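Local coordinates for protein transcriptional regulator I2 (Pseudomonas fluorescens A506, PDB 4MO7) that is a TetR-family transcriptional regulator, probably DNA-binding, that has also been described as a Crohn's disease-associated superantigen, at residues Leu41-Gly46 and Ala124-Val129; Ile76-Met81 and Gln140-Ala145; Ser100-Arg105 and Ala164-Gly169. One frame throughout, in Å; residues are numbered along the deposited sequence.

Interaction 1. Residues Leu41-Gly46 and Ala124-Val129; sequences LFRNKG and AMAVLV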
loop_
_atom_site.group_PDB
_atom_site.type_symbol
_atom_site.label_atom_id
_atom_site.label_comp_id
_atom_site.label_asym_id
_atom_site.label_seq_id
_atom_site.Cartn_x
_atom_site.Cartn_y
_atom_site.Cartn_z
ATOM N N LEU A 41 -13.712 -13.695 18.718
ATOM C CA LEU A 41 -15.002 -13.899 18.042
ATOM C C LEU A 41 -15.080 -12.963 16.836
ATOM O O LEU A 41 -15.373 -13.395 15.716
ATOM C CB LEU A 41 -16.170 -13.671 18.986
ATOM C CG LEU A 41 -16.673 -14.908 19.753
ATOM C CD1 LEU A 41 -15.514 -15.506 20.528
ATOM C CD2 LEU A 41 -17.756 -14.481 20.713
ATOM N N PHE A 42 -14.715 -11.704 17.031
ATOM C CA PHE A 42 -14.779 -10.776 15.911
ATOM C C PHE A 42 -13.856 -11.201 14.786
ATOM O O PHE A 42 -14.220 -11.083 13.623
ATOM C CB PHE A 42 -14.406 -9.357 16.375
ATOM C CG PHE A 42 -15.403 -8.719 17.285
ATOM C CD1 PHE A 42 -16.703 -9.230 17.430
ATOM C CD2 PHE A 42 -15.031 -7.605 18.036
ATOM C CE1 PHE A 42 -17.600 -8.627 18.262
ATOM C CE2 PHE A 42 -15.942 -6.972 18.892
ATOM C CZ PHE A 42 -17.234 -7.497 19.017
ATOM N N ARG A 43 -12.654 -11.665 15.124
ATOM C CA ARG A 43 -11.664 -12.074 14.130
ATOM C C ARG A 43 -12.173 -13.326 13.436
ATOM O O ARG A 43 -12.109 -13.424 12.201
ATOM C CB ARG A 43 -10.332 -12.396 14.815
ATOM C CG ARG A 43 -9.311 -13.075 13.874
ATOM C CD ARG A 43 -9.063 -12.221 12.628
ATOM N NE ARG A 43 -8.119 -12.857 11.692
ATOM C CZ ARG A 43 -8.156 -12.718 10.366
ATOM N NH1 ARG A 43 -9.092 -11.966 9.790
ATOM N NH2 ARG A 43 -7.253 -13.331 9.613
ATOM N N ASN A 44 -12.680 -14.289 14.205
ATOM C CA ASN A 44 -13.113 -15.549 13.579
ATOM C C ASN A 44 -14.347 -15.403 12.726
ATOM O O ASN A 44 -14.446 -16.053 11.677
ATOM C CB ASN A 44 -13.388 -16.661 14.631
ATOM C CG ASN A 44 -12.216 -16.892 15.590
ATOM O OD1 ASN A 44 -11.056 -16.684 15.251
ATOM N ND2 ASN A 44 -12.536 -17.292 16.831
ATOM N N LYS A 45 -15.325 -14.644 13.201
ATOM C CA LYS A 45 -16.627 -14.685 12.556
ATOM C C LYS A 45 -16.968 -13.393 11.844
ATOM O O LYS A 45 -17.912 -13.354 11.066
ATOM C CB LYS A 45 -17.707 -14.955 13.568
ATOM C CG LYS A 45 -17.388 -16.164 14.469
ATOM C CD LYS A 45 -18.363 -16.174 15.588
ATOM C CE LYS A 45 -19.720 -16.653 15.064
ATOM N NZ LYS A 45 -20.779 -16.287 16.016
ATOM N N GLY A 46 -16.212 -12.340 12.128
ATOM C CA GLY A 46 -16.604 -11.013 11.701
ATOM C C GLY A 46 -17.411 -10.321 12.778
ATOM O O GLY A 46 -18.155 -10.944 13.544
ATOM N N ALA A 124 -6.599 -9.098 17.531
ATOM C CA ALA A 124 -7.201 -7.781 17.729
ATOM C C ALA A 124 -6.677 -6.750 16.694
ATOM O O ALA A 124 -7.357 -5.763 16.372
ATOM C CB ALA A 124 -7.002 -7.326 19.130
ATOM N N MET A 125 -5.491 -7.012 16.149
ATOM C CA MET A 125 -4.937 -6.194 15.070
ATOM C C MET A 125 -5.600 -6.524 13.758
ATOM O O MET A 125 -5.834 -5.650 12.908
ATOM C CB MET A 125 -3.462 -6.488 14.906
ATOM C CG MET A 125 -2.856 -5.863 13.658
ATOM S SD MET A 125 -1.664 -4.634 14.178
ATOM C CE MET A 125 -2.746 -3.273 14.623
ATOM N N ALA A 126 -5.870 -7.808 13.558
ATOM C CA ALA A 126 -6.567 -8.219 12.357
ATOM C C ALA A 126 -7.974 -7.654 12.380
ATOM O O ALA A 126 -8.560 -7.390 11.326
ATOM C CB ALA A 126 -6.602 -9.763 12.256
ATOM N N VAL A 127 -8.512 -7.474 13.587
ATOM C CA VAL A 127 -9.841 -6.907 13.721
ATOM C C VAL A 127 -9.780 -5.435 13.292
ATOM O O VAL A 127 -10.649 -4.947 12.578
ATOM C CB VAL A 127 -10.411 -7.086 15.158
ATOM C CG1 VAL A 127 -11.612 -6.195 15.367
ATOM C CG2 VAL A 127 -10.784 -8.548 15.442
ATOM N N LEU A 128 -8.721 -4.745 13.703
ATOM C CA LEU A 128 -8.561 -3.313 13.415
ATOM C C LEU A 128 -8.557 -3.079 11.914
ATOM O O LEU A 128 -9.171 -2.146 11.400
ATOM C CB LEU A 128 -7.282 -2.756 14.087
ATOM C CG LEU A 128 -7.089 -1.241 13.898
ATOM C CD1 LEU A 128 -6.364 -0.650 15.077
ATOM C CD2 LEU A 128 -6.326 -0.894 12.606
ATOM N N VAL A 129 -7.888 -3.959 11.198
ATOM C CA VAL A 129 -7.713 -3.781 9.769
ATOM C C VAL A 129 -8.987 -4.113 9.012
ATOM O O VAL A 129 -9.446 -3.333 8.172
ATOM C CB VAL A 129 -6.512 -4.630 9.273
ATOM C CG1 VAL A 129 -6.420 -4.571 7.764
ATOM C CG2 VAL A 129 -5.164 -4.152 9.971
HETATM O O HOH W 1 -10.395 -9.598 10.737
#
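Arg43, near the C-terminal end of helix 30-45, reaches across to Ala126 and Val127 on helix 122-130, and its chain can be followed outward atom by atom. CB rests against the CG2 methyl of Val127, 3.9 Å away, close to the root of both side chains. CG leaves anti to the backbone N (chi1 170°), and a bend at chi2 (56°) then carries the chain over the neighbouring helix. There CD comes within 3.5 Å of the CB methyl of Ala126. NE and CZ follow over the same methyl, which lies 3.4 Å from the guanidinium plane, over one face and offset toward the rim. Beyond it, NH1 donates to a water molecule at 2.9 Å, and that water in turn donates to the carbonyl O of Ala126, so that one residue meets the arginine through both its methyl and its peptide oxygen.

Deeper in, the CG2 methyl of Val127 fits against the first helix, 3.8 Å from CB of Phe42 and close to the backbone N of Arg43. The Phe42 ring turns away from this contact and meets Phe47 edge-to-face, while Val127 also packs on Leu77 of helix 73-97. The axes of the two short segments cross at 61° and are 8.7 Å apart, a spacing that suits alanine and a beta-branched valine. In TetR-family proteins the N-terminal helices form the DNA-binding domain and the later ones the regulatory core; this contact joins the two. Its chemistry is graded from a buried apolar side to a solvent-facing one, where a long arginine lends its carbon chain to packing and keeps its charged end hydrated. Between these two segments the polar link runs through a water, which joins NH1 to the Ala126 carbonyl O beside the carbon-to-carbon packing.

Interaction 2. Residues Ile76-Met81 and Gln140-Ala145; sequences ILRAVM and QAHVLA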
loop_
_atom_site.group_PDB
_atom_site.type_symbol
_atom_site.label_atom_id
_atom_site.label_comp_id
_atom_site.label_asym_id
_atom_site.label_seq_id
_atom_site.Cartn_x
_atom_site.Cartn_y
_atom_site.Cartn_z
ATOM N N ILE A 76 -17.536 -2.163 22.256
ATOM C CA ILE A 76 -16.650 -3.319 22.427
ATOM C C ILE A 76 -15.621 -3.325 21.295
ATOM O O ILE A 76 -14.430 -3.569 21.543
ATOM C CB ILE A 76 -17.405 -4.650 22.402
ATOM C CG1 ILE A 76 -18.426 -4.660 23.546
ATOM C CG2 ILE A 76 -16.450 -5.816 22.650
ATOM C CD1 ILE A 76 -19.321 -5.873 23.538
ATOM N N LEU A 77 -16.064 -3.026 20.065
ATOM C CA LEU A 77 -15.159 -3.044 18.898
ATOM C C LEU A 77 -14.130 -1.955 19.036
ATOM O O LEU A 77 -12.928 -2.200 18.833
ATOM C CB LEU A 77 -15.925 -2.873 17.585
ATOM C CG LEU A 77 -15.137 -2.893 16.264
ATOM C CD1 LEU A 77 -14.420 -4.191 16.061
ATOM C CD2 LEU A 77 -16.107 -2.552 15.082
ATOM N N ARG A 78 -14.573 -0.755 19.413
ATOM C CA ARG A 78 -13.646 0.351 19.708
ATOM C C ARG A 78 -12.590 -0.073 20.718
ATOM O O ARG A 78 -11.404 0.203 20.531
ATOM C CB ARG A 78 -14.423 1.531 20.307
ATOM C CG ARG A 78 -13.498 2.688 20.733
ATOM C CD ARG A 78 -14.315 3.648 21.594
ATOM N NE ARG A 78 -13.438 4.323 22.535
ATOM C CZ ARG A 78 -13.866 5.120 23.508
ATOM N NH1 ARG A 78 -15.170 5.332 23.646
ATOM N NH2 ARG A 78 -12.994 5.702 24.333
ATOM N N ALA A 79 -13.003 -0.747 21.794
ATOM C CA ALA A 79 -12.050 -1.084 22.868
ATOM C C ALA A 79 -11.096 -2.164 22.410
ATOM O O ALA A 79 -9.923 -2.126 22.792
ATOM C CB ALA A 79 -12.790 -1.544 24.139
ATOM N N VAL A 80 -11.547 -3.112 21.605
ATOM C CA VAL A 80 -10.615 -4.138 21.050
ATOM C C VAL A 80 -9.545 -3.414 20.253
ATOM O O VAL A 80 -8.341 -3.689 20.374
ATOM C CB VAL A 80 -11.371 -5.119 20.154
ATOM C CG1 VAL A 80 -10.455 -5.985 19.304
ATOM C CG2 VAL A 80 -12.287 -5.985 21.035
ATOM N N MET A 81 -9.959 -2.456 19.435
ATOM C CA MET A 81 -8.980 -1.763 18.607
ATOM C C MET A 81 -8.078 -0.865 19.450
ATOM O O MET A 81 -6.867 -0.773 19.209
ATOM C CB MET A 81 -9.687 -0.972 17.526
ATOM C CG MET A 81 -10.483 -1.866 16.561
ATOM S SD MET A 81 -10.943 -0.803 15.172
ATOM C CE MET A 81 -12.038 -1.858 14.251
ATOM N N GLN A 140 -14.191 5.559 15.955
ATOM C CA GLN A 140 -13.053 5.779 15.072
ATOM C C GLN A 140 -12.180 6.941 15.560
ATOM O O GLN A 140 -10.945 6.898 15.443
ATOM C CB GLN A 140 -13.562 6.104 13.671
ATOM C CG GLN A 140 -12.533 6.606 12.725
ATOM C CD GLN A 140 -13.153 7.073 11.397
ATOM O OE1 GLN A 140 -13.401 6.268 10.500
ATOM N NE2 GLN A 140 -13.393 8.361 11.274
ATOM N N ALA A 141 -12.807 7.988 16.087
ATOM C CA ALA A 141 -12.028 9.190 16.465
ATOM C C ALA A 141 -11.163 8.841 17.652
ATOM O O ALA A 141 -10.026 9.301 17.755
ATOM C CB ALA A 141 -12.937 10.322 16.791
ATOM N N HIS A 142 -11.698 8.006 18.556
ATOM C CA HIS A 142 -10.899 7.506 19.677
ATOM C C HIS A 142 -9.724 6.654 19.200
ATOM O O HIS A 142 -8.610 6.835 19.681
ATOM C CB HIS A 142 -11.742 6.681 20.651
ATOM C CG HIS A 142 -12.623 7.523 21.517
ATOM N ND1 HIS A 142 -12.130 8.243 22.583
ATOM C CD2 HIS A 142 -13.949 7.804 21.447
ATOM C CE1 HIS A 142 -13.120 8.909 23.155
ATOM N NE2 HIS A 142 -14.232 8.671 22.477
ATOM N N VAL A 143 -9.960 5.767 18.238
ATOM C CA VAL A 143 -8.855 4.896 17.793
ATOM C C VAL A 143 -7.842 5.768 17.055
ATOM O O VAL A 143 -6.630 5.576 17.186
ATOM C CB VAL A 143 -9.323 3.774 16.890
ATOM C CG1 VAL A 143 -8.135 3.050 16.337
ATOM C CG2 VAL A 143 -10.248 2.840 17.692
ATOM N N LEU A 144 -8.307 6.748 16.293
ATOM C CA LEU A 144 -7.380 7.628 15.592
ATOM C C LEU A 144 -6.537 8.522 16.508
ATOM O O LEU A 144 -5.395 8.837 16.183
ATOM C CB LEU A 144 -8.110 8.472 14.519
ATOM C CG LEU A 144 -8.632 7.703 13.288
ATOM C CD1 LEU A 144 -9.527 8.616 12.392
ATOM C CD2 LEU A 144 -7.507 7.080 12.445
ATOM N N ALA A 145 -7.094 8.951 17.626
ATOM C CA ALA A 145 -6.293 9.584 18.662
ATOM C C ALA A 145 -5.117 8.751 19.142
ATOM O O ALA A 145 -4.031 9.310 19.362
ATOM C CB ALA A 145 -7.142 10.001 19.835
#
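Arg78 and His142 lie flat against each other between two nearly parallel helices of the TetR-type helical fold, helix 73-97, which runs from the DNA-binding region into the core, and helix 137-163. The local axes differ by only 8° and stand 9.5 Å apart. Across that gap the guanidinium and the imidazole form a stack with planes 7° apart and centres separated by 3.4 Å. NH2 of Arg78 sits over the centre of the ring, while CZ lies above the CG-CD2 side and NE near the CB end of His142.

The arginine chain is extended from CG to NE, with CG anti to the backbone N (chi1 176°), which gives it the length to reach the ring on the other helix. With one face on the ring, the guanidinium finds its salt bridge elsewhere: NE pairs with Glu82, one turn along its own helix. His142 is likewise tied to its own helix, NE2 bonding to Glu138. Glu82 and Glu138 thus help fix the two groups, and Glu82 probably offsets the arginine's positive charge.

Next to the stack, toward the backbones, the contact becomes apolar and buried. Val143 points at the other helix, and a short, branched side chain suits helices this close. Its CG2 methyl meets CB of Met81 at 3.9 Å and lies 4.0 Å from the carbonyl O of Arg78.

Interaction 3. Residues Ser100-Arg105 and Ala164-Gly169; sequences STVRER and AGYIRG
A Schellman motif ends helix 137-163 at Gly165, and the turn beyond it brings Tyr166 against the first turn of helix 102-110, in the C-terminal regulatory domain of the TetR fold. Gly165 has positive phi (93°), a conformation easily reached by glycine, and this lets the chain reverse at the helix end. Ala164 and Tyr166, which flank it, both direct their side chains at Val102.

Val102 divides its two methyls between them. CG1, anti to the backbone N (chi1 164°), lies over the face of the Tyr166 ring, 3.9 Å from its centroid and 16° off the normal, a CH-pi contact shifted toward CD1. CG2 turns to CB of Ala164 at 4.0 Å, and that methyl also sits in the plane of the tyrosine ring, at its edge. A branched aliphatic side chain suits this place, offering one methyl to an aromatic face and another to a small alanine; Val102 also touches Ala161 of helix 137-163.

The helix that carries Val102 is capped by Thr101, whose OG1 accepts from the backbone N of Glu104. Further along the loop, Arg168 forms a salt bridge with Asp212 of the second subunit. Arg103 binds Asp212 of its own chain through NH1, while its NH2 makes a hydrogen-bonded salt bridge to OE2 of Glu104 at 2.8 Å, with the carboxylate oxygen close to the guanidinium plane.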
loop_
_atom_site.group_PDB
_atom_site.type_symbol
_atom_site.label_atom_id
_atom_site.label_comp_id
_atom_site.label_asym_id
_atom_site.label_seq_id
_atom_site.Cartn_x
_atom_site.Cartn_y
_atom_site.Cartn_z
ATOM N N SER A 100 19.967 2.649 22.620
ATOM C CA SER A 100 20.738 3.823 23.048
ATOM C C SER A 100 21.339 4.607 21.876
ATOM O O SER A 100 21.910 5.674 22.074
ATOM C CB SER A 100 21.879 3.384 23.988
ATOM O OG SER A 100 22.786 2.472 23.352
ATOM N N THR A 101 21.237 4.074 20.660
ATOM C CA THR A 101 21.812 4.761 19.508
ATOM C C THR A 101 20.744 5.075 18.499
ATOM O O THR A 101 19.698 4.415 18.495
ATOM C CB THR A 101 22.858 3.902 18.793
ATOM O OG1 THR A 101 22.268 2.649 18.414
ATOM C CG2 THR A 101 24.053 3.638 19.717
ATOM N N VAL A 102 20.986 6.075 17.658
ATOM C CA VAL A 102 20.014 6.391 16.586
ATOM C C VAL A 102 19.663 5.169 15.725
ATOM O O VAL A 102 18.481 4.902 15.432
ATOM C CB VAL A 102 20.540 7.523 15.646
ATOM C CG1 VAL A 102 19.735 7.583 14.308
ATOM C CG2 VAL A 102 20.551 8.880 16.379
ATOM N N ARG A 103 20.673 4.428 15.267
ATOM C CA ARG A 103 20.396 3.311 14.425
ATOM C C ARG A 103 19.538 2.254 15.115
ATOM O O ARG A 103 18.649 1.690 14.484
ATOM C CB ARG A 103 21.664 2.711 13.782
ATOM C CG ARG A 103 22.558 1.927 14.720
ATOM C CD ARG A 103 22.234 0.435 14.571
ATOM N NE ARG A 103 22.729 -0.135 13.328
ATOM C CZ ARG A 103 22.428 -1.356 12.909
ATOM N NH1 ARG A 103 22.896 -1.793 11.754
ATOM N NH2 ARG A 103 21.655 -2.147 13.649
ATOM N N GLU A 104 19.777 1.998 16.403
ATOM C CA GLU A 104 18.978 1.002 17.079
ATOM C C GLU A 104 17.550 1.504 17.364
ATOM O O GLU A 104 16.624 0.682 17.418
ATOM C CB GLU A 104 19.681 0.490 18.322
ATOM C CG GLU A 104 20.843 -0.490 17.906
ATOM C CD GLU A 104 20.311 -1.855 17.398
ATOM O OE1 GLU A 104 19.604 -2.538 18.158
ATOM O OE2 GLU A 104 20.588 -2.269 16.245
ATOM N N ARG A 105 17.399 2.806 17.570
ATOM C CA ARG A 105 16.051 3.343 17.851
ATOM C C ARG A 105 15.216 3.311 16.578
ATOM O O ARG A 105 14.067 2.898 16.603
ATOM C CB ARG A 105 16.147 4.758 18.418
ATOM C CG ARG A 105 16.797 4.735 19.824
ATOM C CD ARG A 105 17.187 6.103 20.378
ATOM N NE ARG A 105 16.058 6.991 20.567
ATOM C CZ ARG A 105 15.223 6.941 21.607
ATOM N NH1 ARG A 105 15.375 6.026 22.575
ATOM N NH2 ARG A 105 14.238 7.814 21.679
ATOM N N ALA A 164 20.847 14.129 14.060
ATOM C CA ALA A 164 22.191 13.507 14.060
ATOM C C ALA A 164 22.812 13.339 12.657
ATOM O O ALA A 164 23.957 12.890 12.541
ATOM C CB ALA A 164 22.154 12.141 14.770
ATOM N N GLY A 165 22.056 13.650 11.600
ATOM C CA GLY A 165 22.588 13.580 10.232
ATOM C C GLY A 165 22.374 12.285 9.465
ATOM O O GLY A 165 23.046 12.046 8.444
ATOM N N TYR A 166 21.471 11.419 9.952
ATOM C CA TYR A 166 21.167 10.126 9.337
ATOM C C TYR A 166 20.057 10.128 8.283
ATOM O O TYR A 166 19.882 9.151 7.609
ATOM C CB TYR A 166 20.743 9.109 10.416
ATOM C CG TYR A 166 21.863 8.666 11.334
ATOM C CD1 TYR A 166 22.312 9.471 12.368
ATOM C CD2 TYR A 166 22.435 7.415 11.186
ATOM C CE1 TYR A 166 23.348 9.059 13.197
ATOM C CE2 TYR A 166 23.441 6.981 12.027
ATOM C CZ TYR A 166 23.897 7.806 13.011
ATOM O OH TYR A 166 24.905 7.343 13.829
ATOM N N ILE A 167 19.302 11.212 8.156
ATOM C CA ILE A 167 18.172 11.213 7.227
ATOM C C ILE A 167 18.332 12.425 6.337
ATOM O O ILE A 167 18.562 13.546 6.843
ATOM C CB ILE A 167 16.878 11.316 8.051
ATOM C CG1 ILE A 167 16.599 9.957 8.711
ATOM C CG2 ILE A 167 15.684 11.733 7.185
ATOM C CD1 ILE A 167 15.303 9.932 9.457
ATOM N N ARG A 168 18.235 12.195 5.022
ATOM C CA ARG A 168 18.513 13.218 4.015
ATOM C C ARG A 168 17.311 14.114 3.789
ATOM O O ARG A 168 17.473 15.330 3.587
ATOM C CB ARG A 168 18.920 12.560 2.677
ATOM C CG ARG A 168 19.991 11.485 2.805
ATOM C CD ARG A 168 20.468 11.058 1.411
ATOM N NE ARG A 168 20.937 12.243 0.720
ATOM C CZ ARG A 168 20.772 12.496 -0.570
ATOM N NH1 ARG A 168 20.182 11.607 -1.372
ATOM N NH2 ARG A 168 21.231 13.646 -1.066
ATOM N N GLY A 169 16.120 13.522 3.819
ATOM C CA GLY A 169 14.901 14.239 3.430
ATOM C C GLY A 169 14.041 14.795 4.570
ATOM O O GLY A 169 14.478 14.884 5.726
#

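How the interactions relate
Interactions 1 and 2 adjoin, their centres about 13 Å apart: helix 73-97, which carries one side of interaction 2, also receives helix 122-130 of interaction 1. CG1 of Val127 packs on CD1 of Leu77 at 3.5 Å, and CB of Ala124 on CG1 of Val80 at 3.7 Å. The end of Met81 reaches back to helix 122-130, so the two contacts tie the N-terminal region to the core in continuous packing. Interaction 3 stands apart on the opposite side of the chain's centre, about 35 Å from interaction 1 and about 32 Å from interaction 2 between centres, close to the second subunit. Helix 137-163 runs from interaction 2 to the loop of interaction 3. A magnesium ion lies about 9 Å from the Arg43 side chain.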